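PDB 1SGL: trichomaglin from Trichosanthes lepiniana, which is an S-like ribonuclease of the T2 family and probably cleaves the phosphodiester bonds of RNA. Local coordinates for residues L12-T17 with S203-P208. Sequence-based numbering, arbitrary orientation.
Sequences LQWAGT and SLPEIP. With SO4 (sulfate ion), chain C.
The indole of W14 meets L204 with one face and P205 with its nitrogen-bearing edge. The contact is a worked example of how one indole can join the C-terminal segment 203-208 to the end of a β-strand, using its face for CH-pi packing and its N-H for a backbone carbonyl. Over the six-membered ring stands L204 CD2, 3.9 Å from the ring centroid and only 14° off the normal, a CH-pi contact in which the leucine crosses the indole at about a right angle. L204 CB adds a second touch at W14 CZ2. CG of W14 lies anti to the backbone N (chi1 -179°), on a CB that already points toward 203-208. At the edge, W14 NE1 donates to P205 O over 2.8 Å. The oxygen receives it on a lone pair in the carbonyl plane, although it sits somewhat out of the indole plane. The hydrogen bond is bent, with 143° at the hydrogen. The edge also has T17 OG1 in plane; that hydroxyl is hydrogen-bonded to V176 O and packs on the P205 ring, 3.7 Å from its CG.

P205 O has a second, weaker partner: G16 CA lies 3.2 Å away in a nearly straight CA-H...O contact. G16 has no side chain, and its CA lies directly against this oxygen where helix 15-18 begins. Beyond it, I207 CD1 reaches A15 CB at 3.8 Å. Q13, apart from 203-208, gives a weak hydrogen bond from NE2 to the sulfate, probably a crystallisation ion, that Y82 N also holds.

W14 is the N-cap residue of helix 15-18, where strand 7-14 of the central antiparallel sheet of this T2-type ribonuclease ends. Segment 203-208 passes this junction after strand 201-203, with E206 N bonded to N145 and I207 N to T38, while F40 of strand 40-47 packs edge-to-face with W14 and the side chain of L204 touches V176 of strand 176-184.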
loop_
_atom_site.group_PDB
_atom_site.type_symbol
_atom_site.label_atom_id
_atom_site.label_comp_id
_atom_site.label_asym_id
_atom_site.label_seq_id
_atom_site.Cartn_x
_atom_site.Cartn_y
_atom_site.Cartn_z
ATOM N N LEU A 12 1.269 -1.766 -0.973
ATOM C CA LEU A 12 0.221 -1.313 -1.879
ATOM C C LEU A 12 -0.794 -2.431 -2.055
ATOM O O LEU A 12 -0.435 -3.605 -2.049
ATOM C CB LEU A 12 0.800 -0.951 -3.246
ATOM C CG LEU A 12 1.919 0.090 -3.292
ATOM C CD1 LEU A 12 2.312 0.332 -4.751
ATOM C CD2 LEU A 12 1.460 1.387 -2.640
ATOM N N GLN A 13 -2.060 -2.061 -2.213
ATOM C CA GLN A 13 -3.123 -3.036 -2.389
ATOM C C GLN A 13 -3.781 -2.887 -3.743
ATOM O O GLN A 13 -3.958 -1.773 -4.229
ATOM C CB GLN A 13 -4.182 -2.861 -1.299
ATOM C CG GLN A 13 -3.669 -3.215 0.079
ATOM C CD GLN A 13 -4.759 -3.288 1.115
ATOM O OE1 GLN A 13 -4.480 -3.508 2.295
ATOM N NE2 GLN A 13 -6.011 -3.108 0.691
ATOM N N TRP A 14 -4.145 -4.012 -4.348
ATOM C CA TRP A 14 -4.811 -3.995 -5.641
ATOM C C TRP A 14 -6.307 -3.795 -5.397
ATOM O O TRP A 14 -6.980 -4.663 -4.830
ATOM C CB TRP A 14 -4.578 -5.311 -6.397
ATOM C CG TRP A 14 -5.231 -5.319 -7.750
ATOM C CD1 TRP A 14 -6.284 -6.091 -8.153
ATOM C CD2 TRP A 14 -4.912 -4.467 -8.862
ATOM N NE1 TRP A 14 -6.646 -5.769 -9.447
ATOM C CE2 TRP A 14 -5.820 -4.777 -9.903
ATOM C CE3 TRP A 14 -3.946 -3.476 -9.078
ATOM C CZ2 TRP A 14 -5.791 -4.131 -11.138
ATOM C CZ3 TRP A 14 -3.916 -2.830 -10.312
ATOM C CH2 TRP A 14 -4.835 -3.162 -11.324
ATOM N N ALA A 15 -6.822 -2.655 -5.834
ATOM C CA ALA A 15 -8.230 -2.326 -5.627
ATOM C C ALA A 15 -9.215 -3.400 -6.092
ATOM O O ALA A 15 -10.190 -3.683 -5.407
ATOM C CB ALA A 15 -8.550 -0.999 -6.295
ATOM N N GLY A 16 -8.953 -4.007 -7.247
ATOM C CA GLY A 16 -9.856 -5.022 -7.757
ATOM C C GLY A 16 -10.076 -6.188 -6.812
ATOM O O GLY A 16 -11.187 -6.709 -6.689
ATOM N N THR A 17 -9.016 -6.600 -6.130
ATOM C CA THR A 17 -9.106 -7.724 -5.211
ATOM C C THR A 17 -9.704 -7.344 -3.856
ATOM O O THR A 17 -10.409 -8.144 -3.233
ATOM C CB THR A 17 -7.715 -8.365 -5.017
ATOM O OG1 THR A 17 -7.240 -8.828 -6.288
ATOM C CG2 THR A 17 -7.776 -9.534 -4.039
ATOM N N SER A 203 -4.087 -12.890 -11.820
ATOM C CA SER A 203 -5.118 -12.035 -12.363
ATOM C C SER A 203 -5.187 -10.719 -11.612
ATOM O O SER A 203 -4.939 -10.658 -10.408
ATOM C CB SER A 203 -6.472 -12.750 -12.328
ATOM O OG SER A 203 -6.847 -13.070 -11.008
ATOM N N LEU A 204 -5.497 -9.666 -12.360
ATOM C CA LEU A 204 -5.631 -8.312 -11.848
ATOM C C LEU A 204 -7.063 -7.922 -12.180
ATOM O O LEU A 204 -7.316 -7.223 -13.157
ATOM C CB LEU A 204 -4.650 -7.375 -12.564
ATOM C CG LEU A 204 -3.157 -7.573 -12.264
ATOM C CD1 LEU A 204 -2.307 -6.826 -13.286
ATOM C CD2 LEU A 204 -2.853 -7.074 -10.867
ATOM N N PRO A 205 -8.025 -8.388 -11.374
ATOM C CA PRO A 205 -9.435 -8.073 -11.616
ATOM C C PRO A 205 -9.789 -6.599 -11.454
ATOM O O PRO A 205 -9.132 -5.860 -10.711
ATOM C CB PRO A 205 -10.162 -8.959 -10.607
ATOM C CG PRO A 205 -9.198 -9.005 -9.456
ATOM C CD PRO A 205 -7.864 -9.197 -10.149
ATOM N N GLU A 206 -10.830 -6.174 -12.163
ATOM C CA GLU A 206 -11.280 -4.793 -12.072
ATOM C C GLU A 206 -12.200 -4.699 -10.863
ATOM O O GLU A 206 -12.679 -5.716 -10.353
ATOM C CB GLU A 206 -12.071 -4.401 -13.318
ATOM C CG GLU A 206 -11.408 -4.746 -14.637
ATOM C CD GLU A 206 -12.346 -4.532 -15.812
ATOM O OE1 GLU A 206 -12.580 -3.364 -16.187
ATOM O OE2 GLU A 206 -12.864 -5.531 -16.351
ATOM N N ILE A 207 -12.437 -3.480 -10.398
ATOM C CA ILE A 207 -13.333 -3.277 -9.272
ATOM C C ILE A 207 -14.722 -3.680 -9.753
ATOM O O ILE A 207 -15.150 -3.274 -10.829
ATOM C CB ILE A 207 -13.354 -1.808 -8.833
ATOM C CG1 ILE A 207 -12.007 -1.439 -8.206
ATOM C CG2 ILE A 207 -14.492 -1.572 -7.854
ATOM C CD1 ILE A 207 -11.838 0.046 -7.938
ATOM N N PRO A 208 -15.433 -4.507 -8.975
ATOM C CA PRO A 208 -16.778 -4.940 -9.367
ATOM C C PRO A 208 -17.742 -3.759 -9.476
ATOM O O PRO A 208 -17.711 -2.851 -8.646
ATOM C CB PRO A 208 -17.173 -5.894 -8.241
ATOM C CG PRO A 208 -15.850 -6.441 -7.770
ATOM C CD PRO A 208 -14.993 -5.200 -7.751
HETATM S S SO4 C . -8.149 -1.719 4.202
HETATM O O1 SO4 C . -7.065 -2.498 3.575
HETATM O O2 SO4 C . -9.442 -2.344 3.878
HETATM O O3 SO4 C . -8.134 -0.338 3.688
HETATM O O4 SO4 C . -7.954 -1.703 5.661
#